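Local coordinates for protein oxalate biosynthetic component 1 (Burkholderia thailandensis, PDB 5IKY) that makes oxalate as a bifunctional enzyme of quorum sensing-dependent oxalogenesis, pairing a serine hydrolase of alpha/beta hydrolase type with an additional lyase activity, at residues A[567-572]-A[680-685]; A[545-550]-A[718-723]. One frame throughout, in Å; residues are numbered along the deposited sequence.

Interaction 1 (A[567-572]-A[680-685])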
ATOM      1  N   THR A 567     -25.767  -8.237 -11.832  1.00 56.22           N
ATOM      2  CA  THR A 567     -24.482  -7.589 -12.067  1.00 54.58           C
ATOM      3  C   THR A 567     -23.330  -8.560 -11.814  1.00 61.08           C
ATOM      4  O   THR A 567     -22.387  -8.638 -12.603  1.00 67.06           O
ATOM      5  CB  THR A 567     -24.300  -6.345 -11.177  1.00 62.26           C
ATOM      6  OG1 THR A 567     -25.292  -5.365 -11.506  1.00 57.63           O
ATOM      7  CG2 THR A 567     -22.917  -5.744 -11.376  1.00 40.36           C
ATOM      8  N   TYR A 568     -23.421  -9.309 -10.719  1.00 63.16           N
ATOM      9  CA  TYR A 568     -22.392 -10.285 -10.380  1.00 57.04           C
ATOM     10  C   TYR A 568     -22.341 -11.427 -11.388  1.00 59.46           C
ATOM     11  O   TYR A 568     -21.262 -11.891 -11.752  1.00 72.11           O
ATOM     12  CB  TYR A 568     -22.615 -10.854  -8.977  1.00 55.28           C
ATOM     13  CG  TYR A 568     -21.749 -12.060  -8.695  1.00 64.38           C
ATOM     14  CD1 TYR A 568     -20.394 -11.914  -8.431  1.00 67.05           C
ATOM     15  CD2 TYR A 568     -22.281 -13.344  -8.709  1.00 64.32           C
ATOM     16  CE1 TYR A 568     -19.592 -13.011  -8.184  1.00 62.95           C
ATOM     17  CE2 TYR A 568     -21.485 -14.449  -8.463  1.00 58.59           C
ATOM     18  CZ  TYR A 568     -20.142 -14.273  -8.201  1.00 63.48           C
ATOM     19  OH  TYR A 568     -19.338 -15.361  -7.952  1.00 68.19           O
ATOM     20  N   ARG A 569     -23.512 -11.881 -11.823  1.00 58.70           N
ATOM     21  CA  ARG A 569     -23.608 -12.988 -12.771  1.00 55.59           C
ATOM     22  C   ARG A 569     -22.821 -12.709 -14.049  1.00 67.35           C
ATOM     23  O   ARG A 569     -22.193 -13.607 -14.610  1.00 90.59           O
ATOM     24  CB  ARG A 569     -25.071 -13.272 -13.111  1.00 60.71           C
ATOM     25  CG  ARG A 569     -25.266 -14.435 -14.070  1.00 73.46           C
ATOM     26  CD  ARG A 569     -26.676 -14.447 -14.638  1.00 94.67           C
ATOM     27  NE  ARG A 569     -27.017 -13.180 -15.279  1.00109.90           N
ATOM     28  CZ  ARG A 569     -26.672 -12.852 -16.520  1.00111.40           C
ATOM     29  NH1 ARG A 569     -25.969 -13.698 -17.262  1.00 95.37           N
ATOM     30  NH2 ARG A 569     -27.027 -11.676 -17.020  1.00113.12           N
ATOM     31  N   LYS A 570     -22.854 -11.457 -14.500  1.00 52.03           N
ATOM     32  CA  LYS A 570     -22.125 -11.057 -15.698  1.00 60.26           C
ATOM     33  C   LYS A 570     -20.618 -11.136 -15.473  1.00 74.00           C
ATOM     34  O   LYS A 570     -19.867 -11.522 -16.369  1.00 84.65           O
ATOM     35  CB  LYS A 570     -22.527  -9.643 -16.123  1.00 59.64           C
ATOM     36  CG  LYS A 570     -23.902  -9.565 -16.771  1.00 58.32           C
ATOM     37  CD  LYS A 570     -24.542  -8.205 -16.551  1.00 75.04           C
ATOM     38  CE  LYS A 570     -25.769  -8.027 -17.427  1.00 88.48           C
ATOM     39  NZ  LYS A 570     -26.464  -6.740 -17.146  1.00107.30           N
ATOM     40  N   ILE A 571     -20.182 -10.768 -14.272  1.00 68.20           N
ATOM     41  CA  ILE A 571     -18.778 -10.882 -13.899  1.00 58.06           C
ATOM     42  C   ILE A 571     -18.347 -12.345 -13.881  1.00 60.61           C
ATOM     43  O   ILE A 571     -17.283 -12.700 -14.388  1.00 65.21           O
ATOM     44  CB  ILE A 571     -18.505 -10.254 -12.517  1.00 66.97           C
ATOM     45  CG1 ILE A 571     -18.865  -8.768 -12.524  1.00 57.48           C
ATOM     46  CG2 ILE A 571     -17.049 -10.452 -12.113  1.00 62.74           C
ATOM     47  CD1 ILE A 571     -18.671  -8.091 -11.184  1.00 50.30           C
ATOM     48  N   GLU A 572     -19.190 -13.191 -13.299  1.00 59.71           N
ATOM     49  CA  GLU A 572     -18.894 -14.613 -13.185  1.00 68.54           C
ATOM     50  C   GLU A 572     -18.844 -15.275 -14.560  1.00 71.37           C
ATOM     51  O   GLU A 572     -18.057 -16.195 -14.785  1.00 80.24           O
ATOM     52  CB  GLU A 572     -19.935 -15.300 -12.297  1.00 62.37           C
ATOM     53  CG  GLU A 572     -19.468 -16.614 -11.695  1.00 60.88           C
ATOM     54  CD  GLU A 572     -20.488 -17.214 -10.746  1.00 69.16           C
ATOM     55  OE1 GLU A 572     -20.222 -17.236  -9.527  1.00 84.04           O
ATOM     56  OE2 GLU A 572     -21.552 -17.665 -11.218  1.00 73.75           O
ATOM     57  N   LYS A 680     -23.110 -24.444  -4.907  1.00 81.27           N
ATOM     58  CA  LYS A 680     -23.768 -23.229  -4.453  1.00 70.92           C
ATOM     59  C   LYS A 680     -24.567 -22.601  -5.589  1.00 66.74           C
ATOM     60  O   LYS A 680     -24.052 -22.431  -6.694  1.00 64.32           O
ATOM     61  CB  LYS A 680     -22.739 -22.233  -3.917  1.00 70.28           C
ATOM     62  CG  LYS A 680     -21.924 -22.754  -2.747  1.00 72.84           C
ATOM     63  CD  LYS A 680     -20.759 -21.833  -2.430  1.00 60.20           C
ATOM     64  CE  LYS A 680     -19.947 -22.360  -1.259  1.00 60.17           C
ATOM     65  NZ  LYS A 680     -18.751 -21.515  -0.989  1.00 71.86           N
ATOM     66  N   PRO A 681     -25.837 -22.260  -5.321  1.00 60.25           N
ATOM     67  CA  PRO A 681     -26.659 -21.527  -6.290  1.00 72.55           C
ATOM     68  C   PRO A 681     -26.101 -20.128  -6.554  1.00 72.29           C
ATOM     69  O   PRO A 681     -25.264 -19.654  -5.786  1.00 70.27           O
ATOM     70  CB  PRO A 681     -28.031 -21.457  -5.611  1.00 64.65           C
ATOM     71  CG  PRO A 681     -27.743 -21.611  -4.156  1.00 65.49           C
ATOM     72  CD  PRO A 681     -26.573 -22.549  -4.079  1.00 73.53           C
ATOM     73  N   LEU A 682     -26.561 -19.486  -7.624  1.00 73.31           N
ATOM     74  CA  LEU A 682     -26.041 -18.179  -8.029  1.00 70.80           C
ATOM     75  C   LEU A 682     -26.129 -17.089  -6.940  1.00 73.59           C
ATOM     76  O   LEU A 682     -25.132 -16.416  -6.677  1.00 56.65           O
ATOM     77  CB  LEU A 682     -26.753 -17.705  -9.303  1.00 55.69           C
ATOM     78  CG  LEU A 682     -26.421 -16.308  -9.829  1.00 64.26           C
ATOM     79  CD1 LEU A 682     -24.947 -16.197 -10.181  1.00 52.06           C
ATOM     80  CD2 LEU A 682     -27.291 -15.974 -11.034  1.00 68.57           C
ATOM     81  N   PRO A 683     -27.306 -16.907  -6.300  1.00 69.50           N
ATOM     82  CA  PRO A 683     -27.364 -15.834  -5.296  1.00 66.14           C
ATOM     83  C   PRO A 683     -26.420 -16.045  -4.112  1.00 70.64           C
ATOM     84  O   PRO A 683     -25.943 -15.067  -3.537  1.00 71.69           O
ATOM     85  CB  PRO A 683     -28.823 -15.869  -4.827  1.00 60.95           C
ATOM     86  CG  PRO A 683     -29.565 -16.518  -5.938  1.00 69.05           C
ATOM     87  CD  PRO A 683     -28.624 -17.545  -6.480  1.00 61.53           C
ATOM     88  N   LEU A 684     -26.159 -17.298  -3.754  1.00 68.29           N
ATOM     89  CA  LEU A 684     -25.234 -17.591  -2.664  1.00 57.56           C
ATOM     90  C   LEU A 684     -23.813 -17.178  -3.040  1.00 60.78           C
ATOM     91  O   LEU A 684     -23.079 -16.628  -2.218  1.00 59.85           O
ATOM     92  CB  LEU A 684     -25.283 -19.075  -2.295  1.00 61.51           C
ATOM     93  CG  LEU A 684     -24.278 -19.571  -1.250  1.00 62.65           C
ATOM     94  CD1 LEU A 684     -24.289 -18.688  -0.011  1.00 66.47           C
ATOM     95  CD2 LEU A 684     -24.588 -21.010  -0.873  1.00 58.36           C
ATOM     96  N   ARG A 685     -23.432 -17.436  -4.287  1.00 57.77           N
ATOM     97  CA  ARG A 685     -22.105 -17.064  -4.761  1.00 57.65           C
ATOM     98  C   ARG A 685     -21.971 -15.548  -4.813  1.00 60.02           C
ATOM     99  O   ARG A 685     -20.889 -15.004  -4.585  1.00 62.05           O
ATOM    100  CB  ARG A 685     -21.823 -17.677  -6.137  1.00 60.39           C
ATOM    101  CG  ARG A 685     -21.917 -19.198  -6.170  1.00 67.43           C
ATOM    102  CD  ARG A 685     -21.201 -19.786  -7.382  1.00 68.35           C
ATOM    103  NE  ARG A 685     -21.768 -19.317  -8.643  1.00 71.72           N
ATOM    104  CZ  ARG A 685     -22.766 -19.916  -9.285  1.00 73.96           C
ATOM    105  NH1 ARG A 685     -23.316 -21.013  -8.782  1.00 72.49           N
ATOM    106  NH2 ARG A 685     -23.216 -19.414 -10.427  1.00 76.07           N
TER

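Interaction 2 (A[545-550]-A[718-723])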
ATOM      1  N   TYR A 545     -33.977  -1.930   5.884  1.00 55.61           N
ATOM      2  CA  TYR A 545     -34.168  -3.157   6.644  1.00 60.53           C
ATOM      3  C   TYR A 545     -33.348  -3.133   7.927  1.00 51.05           C
ATOM      4  O   TYR A 545     -32.194  -2.709   7.923  1.00 64.33           O
ATOM      5  CB  TYR A 545     -33.798  -4.378   5.797  1.00 53.83           C
ATOM      6  CG  TYR A 545     -34.685  -4.562   4.589  1.00 53.95           C
ATOM      7  CD1 TYR A 545     -36.014  -4.941   4.734  1.00 56.51           C
ATOM      8  CD2 TYR A 545     -34.198  -4.354   3.305  1.00 49.24           C
ATOM      9  CE1 TYR A 545     -36.834  -5.108   3.636  1.00 52.23           C
ATOM     10  CE2 TYR A 545     -35.011  -4.520   2.200  1.00 59.00           C
ATOM     11  CZ  TYR A 545     -36.328  -4.894   2.371  1.00 51.61           C
ATOM     12  OH  TYR A 545     -37.141  -5.060   1.277  1.00 62.08           O
ATOM     13  N   PRO A 546     -33.951  -3.586   9.035  1.00 62.14           N
ATOM     14  CA  PRO A 546     -33.260  -3.697  10.321  1.00 61.70           C
ATOM     15  C   PRO A 546     -32.265  -4.852  10.325  1.00 63.20           C
ATOM     16  O   PRO A 546     -32.476  -5.841   9.625  1.00 74.87           O
ATOM     17  CB  PRO A 546     -34.398  -3.953  11.307  1.00 69.84           C
ATOM     18  CG  PRO A 546     -35.428  -4.657  10.493  1.00 74.92           C
ATOM     19  CD  PRO A 546     -35.354  -4.029   9.126  1.00 61.03           C
ATOM     20  N   ALA A 547     -31.202  -4.728  11.113  1.00 69.25           N
ATOM     21  CA  ALA A 547     -30.184  -5.771  11.190  1.00 55.54           C
ATOM     22  C   ALA A 547     -30.615  -6.911  12.110  1.00 62.86           C
ATOM     23  O   ALA A 547     -29.851  -7.845  12.354  1.00 86.08           O
ATOM     24  CB  ALA A 547     -28.864  -5.182  11.660  1.00 58.22           C
ATOM     25  N   ASP A 548     -31.841  -6.830  12.616  1.00 74.79           N
ATOM     26  CA  ASP A 548     -32.380  -7.865  13.491  1.00 67.44           C
ATOM     27  C   ASP A 548     -32.902  -9.045  12.678  1.00 71.60           C
ATOM     28  O   ASP A 548     -33.760  -8.882  11.812  1.00 90.67           O
ATOM     29  CB  ASP A 548     -33.492  -7.294  14.372  1.00 62.16           C
ATOM     30  CG  ASP A 548     -33.723  -8.114  15.626  1.00 90.99           C
ATOM     31  OD1 ASP A 548     -33.543  -9.349  15.579  1.00 95.71           O
ATOM     32  OD2 ASP A 548     -34.085  -7.521  16.664  1.00103.38           O
ATOM     33  N   GLU A 549     -32.383 -10.234  12.969  1.00 69.31           N
ATOM     34  CA  GLU A 549     -32.771 -11.445  12.250  1.00 75.69           C
ATOM     35  C   GLU A 549     -34.231 -11.819  12.498  1.00 79.34           C
ATOM     36  O   GLU A 549     -34.827 -12.573  11.730  1.00 69.60           O
ATOM     37  CB  GLU A 549     -31.859 -12.610  12.644  1.00 71.16           C
ATOM     38  CG  GLU A 549     -31.649 -12.773  14.140  1.00 85.19           C
ATOM     39  CD  GLU A 549     -30.645 -13.861  14.471  1.00 98.84           C
ATOM     40  OE1 GLU A 549     -30.007 -13.779  15.542  1.00105.03           O
ATOM     41  OE2 GLU A 549     -30.492 -14.799  13.661  1.00105.32           O
ATOM     42  N   ARG A 550     -34.799 -11.288  13.575  1.00 75.38           N
ATOM     43  CA  ARG A 550     -36.185 -11.571  13.927  1.00 67.11           C
ATOM     44  C   ARG A 550     -37.159 -10.737  13.103  1.00 74.53           C
ATOM     45  O   ARG A 550     -38.355 -11.028  13.065  1.00 83.62           O
ATOM     46  CB  ARG A 550     -36.418 -11.313  15.421  1.00 65.06           C
ATOM     47  CG  ARG A 550     -35.819 -12.361  16.343  1.00 76.03           C
ATOM     48  CD  ARG A 550     -35.924 -11.950  17.809  1.00103.24           C
ATOM     49  NE  ARG A 550     -34.740 -11.226  18.268  1.00117.37           N
ATOM     50  CZ  ARG A 550     -34.699  -9.917  18.498  1.00111.20           C
ATOM     51  NH1 ARG A 550     -35.782  -9.174  18.313  1.00105.72           N
ATOM     52  NH2 ARG A 550     -33.573  -9.351  18.913  1.00 97.78           N
ATOM     53  N   THR A 718     -25.477  -3.688   6.932  1.00 53.01           N
ATOM     54  CA  THR A 718     -25.439  -4.292   5.607  1.00 46.54           C
ATOM     55  C   THR A 718     -24.772  -5.663   5.656  1.00 62.65           C
ATOM     56  O   THR A 718     -25.267  -6.626   5.072  1.00 47.15           O
ATOM     57  CB  THR A 718     -24.691  -3.403   4.597  1.00 45.36           C
ATOM     58  OG1 THR A 718     -25.218  -2.073   4.643  1.00 50.80           O
ATOM     59  CG2 THR A 718     -24.839  -3.955   3.190  1.00 50.06           C
ATOM     60  N   MET A 719     -23.649  -5.746   6.364  1.00 54.25           N
ATOM     61  CA  MET A 719     -22.915  -7.000   6.486  1.00 52.43           C
ATOM     62  C   MET A 719     -23.726  -8.022   7.278  1.00 58.46           C
ATOM     63  O   MET A 719     -23.723  -9.212   6.958  1.00 52.42           O
ATOM     64  CB  MET A 719     -21.554  -6.766   7.146  1.00 47.37           C
ATOM     65  CG  MET A 719     -20.596  -5.924   6.312  1.00 46.20           C
ATOM     66  SD  MET A 719     -19.999  -6.773   4.835  1.00 63.02           S
ATOM     67  CE  MET A 719     -18.683  -7.777   5.522  1.00 46.15           C
ATOM     68  N   ALA A 720     -24.431  -7.551   8.300  1.00 55.55           N
ATOM     69  CA  ALA A 720     -25.280  -8.418   9.111  1.00 61.87           C
ATOM     70  C   ALA A 720     -26.393  -9.033   8.267  1.00 64.01           C
ATOM     71  O   ALA A 720     -26.722 -10.210   8.416  1.00 67.00           O
ATOM     72  CB  ALA A 720     -25.868  -7.644  10.280  1.00 51.34           C
ATOM     73  N   LEU A 721     -26.963  -8.226   7.379  1.00 56.16           N
ATOM     74  CA  LEU A 721     -28.043  -8.673   6.508  1.00 55.59           C
ATOM     75  C   LEU A 721     -27.540  -9.643   5.446  1.00 59.89           C
ATOM     76  O   LEU A 721     -28.199 -10.637   5.140  1.00 64.33           O
ATOM     77  CB  LEU A 721     -28.722  -7.474   5.842  1.00 57.34           C
ATOM     78  CG  LEU A 721     -29.564  -6.602   6.774  1.00 50.09           C
ATOM     79  CD1 LEU A 721     -30.025  -5.340   6.068  1.00 55.71           C
ATOM     80  CD2 LEU A 721     -30.750  -7.397   7.282  1.00 55.76           C
ATOM     81  N   LEU A 722     -26.372  -9.346   4.885  1.00 59.62           N
ATOM     82  CA  LEU A 722     -25.774 -10.196   3.861  1.00 53.60           C
ATOM     83  C   LEU A 722     -25.456 -11.585   4.405  1.00 61.70           C
ATOM     84  O   LEU A 722     -25.747 -12.592   3.762  1.00 66.63           O
ATOM     85  CB  LEU A 722     -24.507  -9.551   3.301  1.00 50.20           C
ATOM     86  CG  LEU A 722     -24.724  -8.325   2.416  1.00 51.22           C
ATOM     87  CD1 LEU A 722     -23.392  -7.733   1.976  1.00 49.79           C
ATOM     88  CD2 LEU A 722     -25.579  -8.694   1.220  1.00 46.25           C
ATOM     89  N   TYR A 723     -24.857 -11.633   5.590  1.00 50.08           N
ATOM     90  CA  TYR A 723     -24.530 -12.910   6.218  1.00 58.59           C
ATOM     91  C   TYR A 723     -25.782 -13.632   6.700  1.00 57.79           C
ATOM     92  O   TYR A 723     -25.789 -14.854   6.824  1.00 61.24           O
ATOM     93  CB  TYR A 723     -23.556 -12.709   7.379  1.00 54.61           C
ATOM     94  CG  TYR A 723     -22.109 -12.704   6.943  1.00 58.04           C
ATOM     95  CD1 TYR A 723     -21.536 -13.838   6.380  1.00 56.83           C
ATOM     96  CD2 TYR A 723     -21.318 -11.571   7.089  1.00 49.92           C
ATOM     97  CE1 TYR A 723     -20.219 -13.843   5.971  1.00 61.79           C
ATOM     98  CE2 TYR A 723     -19.995 -11.568   6.686  1.00 63.48           C
ATOM     99  CZ  TYR A 723     -19.450 -12.710   6.129  1.00 66.42           C
ATOM    100  OH  TYR A 723     -18.136 -12.722   5.726  1.00 68.33           O
TER

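Interaction 1 (A[567-572]-A[680-685])
Glu572 and Arg685 form a two-pronged salt bridge between helix 562-579 and the start of helix 682-690. The guanidinium is used side-on. Arg685 NE donates to Glu572 OE1 at 2.7 Å, with an N-H...O angle of 161°. Arg685 NH2 donates to Glu572 OE2 at 2.5 Å. Both oxygens are met on their syn sides, and both lie close to the guanidinium plane. The carboxylate and guanidinium planes are turned 33° apart. The Arg685 chain bends at chi3 (-61°), which sets NE.

Glu572 OE1 carries a second bond from its own helix. Tyr568 OH donates to it at 2.6 Å, on the anti side. This hydroxyl and Arg685 NE come from opposite faces of the carboxylate plane, so OE1 is gripped twice. Glu572 OE2 also pairs with Arg644. Two arginines around one buried carboxylate would be expected to favour its charged form.

Both segments belong to the cap domain, and the contact joins two of its helices. Pro681 is the N-cap residue of helix 682-690, and Arg685 sits in the first turn. The third nitrogen, Arg685 NH1, makes a weak bond to Lys680 O just before that turn.

Apolar contacts flank the ion pair. Leu682 CD1 lies at the edge of the Tyr568 ring, near its plane, 4.2 Å from Tyr568 CD2. Leu682 CD2 rests on the aliphatic part of Arg569, 4.0 Å from Arg569 CG, while the Arg569 guanidinium turns to Asp573. The Tyr568 side chain crosses that of Arg685 at about a right angle, with Tyr568 CE2 3.8 Å from Arg685 C. The Tyr568 ring also meets that of Tyr689, one turn further along the second helix.

Interaction 2 (A[545-550]-A[718-723])
A connecting loop between helices 530-541 and 554-560 lies here against helix 715-734 of the cap domain, with Leu721 and Ala720 facing Tyr545, Pro546 and Ala547. Leu721 does most of the touching. Its two methyl groups meet different loop residues. Leu721 CD1 lies 3.9 Å from Tyr545 CB and equally far from Tyr545 O. The Tyr545 ring takes no part in this touch. With CG anti to the carbonyl carbon (chi1 -64°), the ring leads away from the segment 718-723. The other methyl, Leu721 CD2, comes 3.3 Å from Pro546 O. That is a van der Waals approach of a methyl to a carbonyl oxygen.

The backbones come nearest at Ala547 and Leu721, whose CA atoms are 5.9 Å apart. Small side chains meet at this approach: Ala547 CB and Ala720 CB are 4.1 Å apart. The contact between the two segments is thus apolar in its side chains.

Just beyond Ala547 the loop forms an Asx turn. Arg550 N donates to Asp548 OD1 at 3.1 Å, from above the carboxylate plane. Arg550 NH1 adds a salt bridge to Asp548 OD2, so one aspartate holds both the backbone and the side chain of the same arginine.

Arg714, just before helix 715-734, bonds Tyr545 O and gives the loop a polar tie. Helix 554-560 touches Tyr545 through Thr556 and Ala560, and Leu721 through Ile557. Helix 849-860 packs on Ala720 through Phe857, and its His854 bonds Ala720 O.

How the interactions relate
The two contacts are centred 20 Å apart, on the same side of the chain's centre. Their nearest atoms are about 7 Å apart and do not touch. Along the chain they are nested: 545-550, 567-572, 680-685, then 718-723. Interaction 2 closes the outer loop and interaction 1 the inner one. Helix 715-734 links them, since it carries 718-723 and, further on, meets Leu684 through Leu726, Leu729 and Thr730. Interaction 1 joins two helices within the cap domain. Interaction 2 sets the loop before helix 554-560 against helix 715-734, beside helix 849-860 of the alpha/beta-hydrolase family region, and so brings together parts of the chain about 170 residues apart.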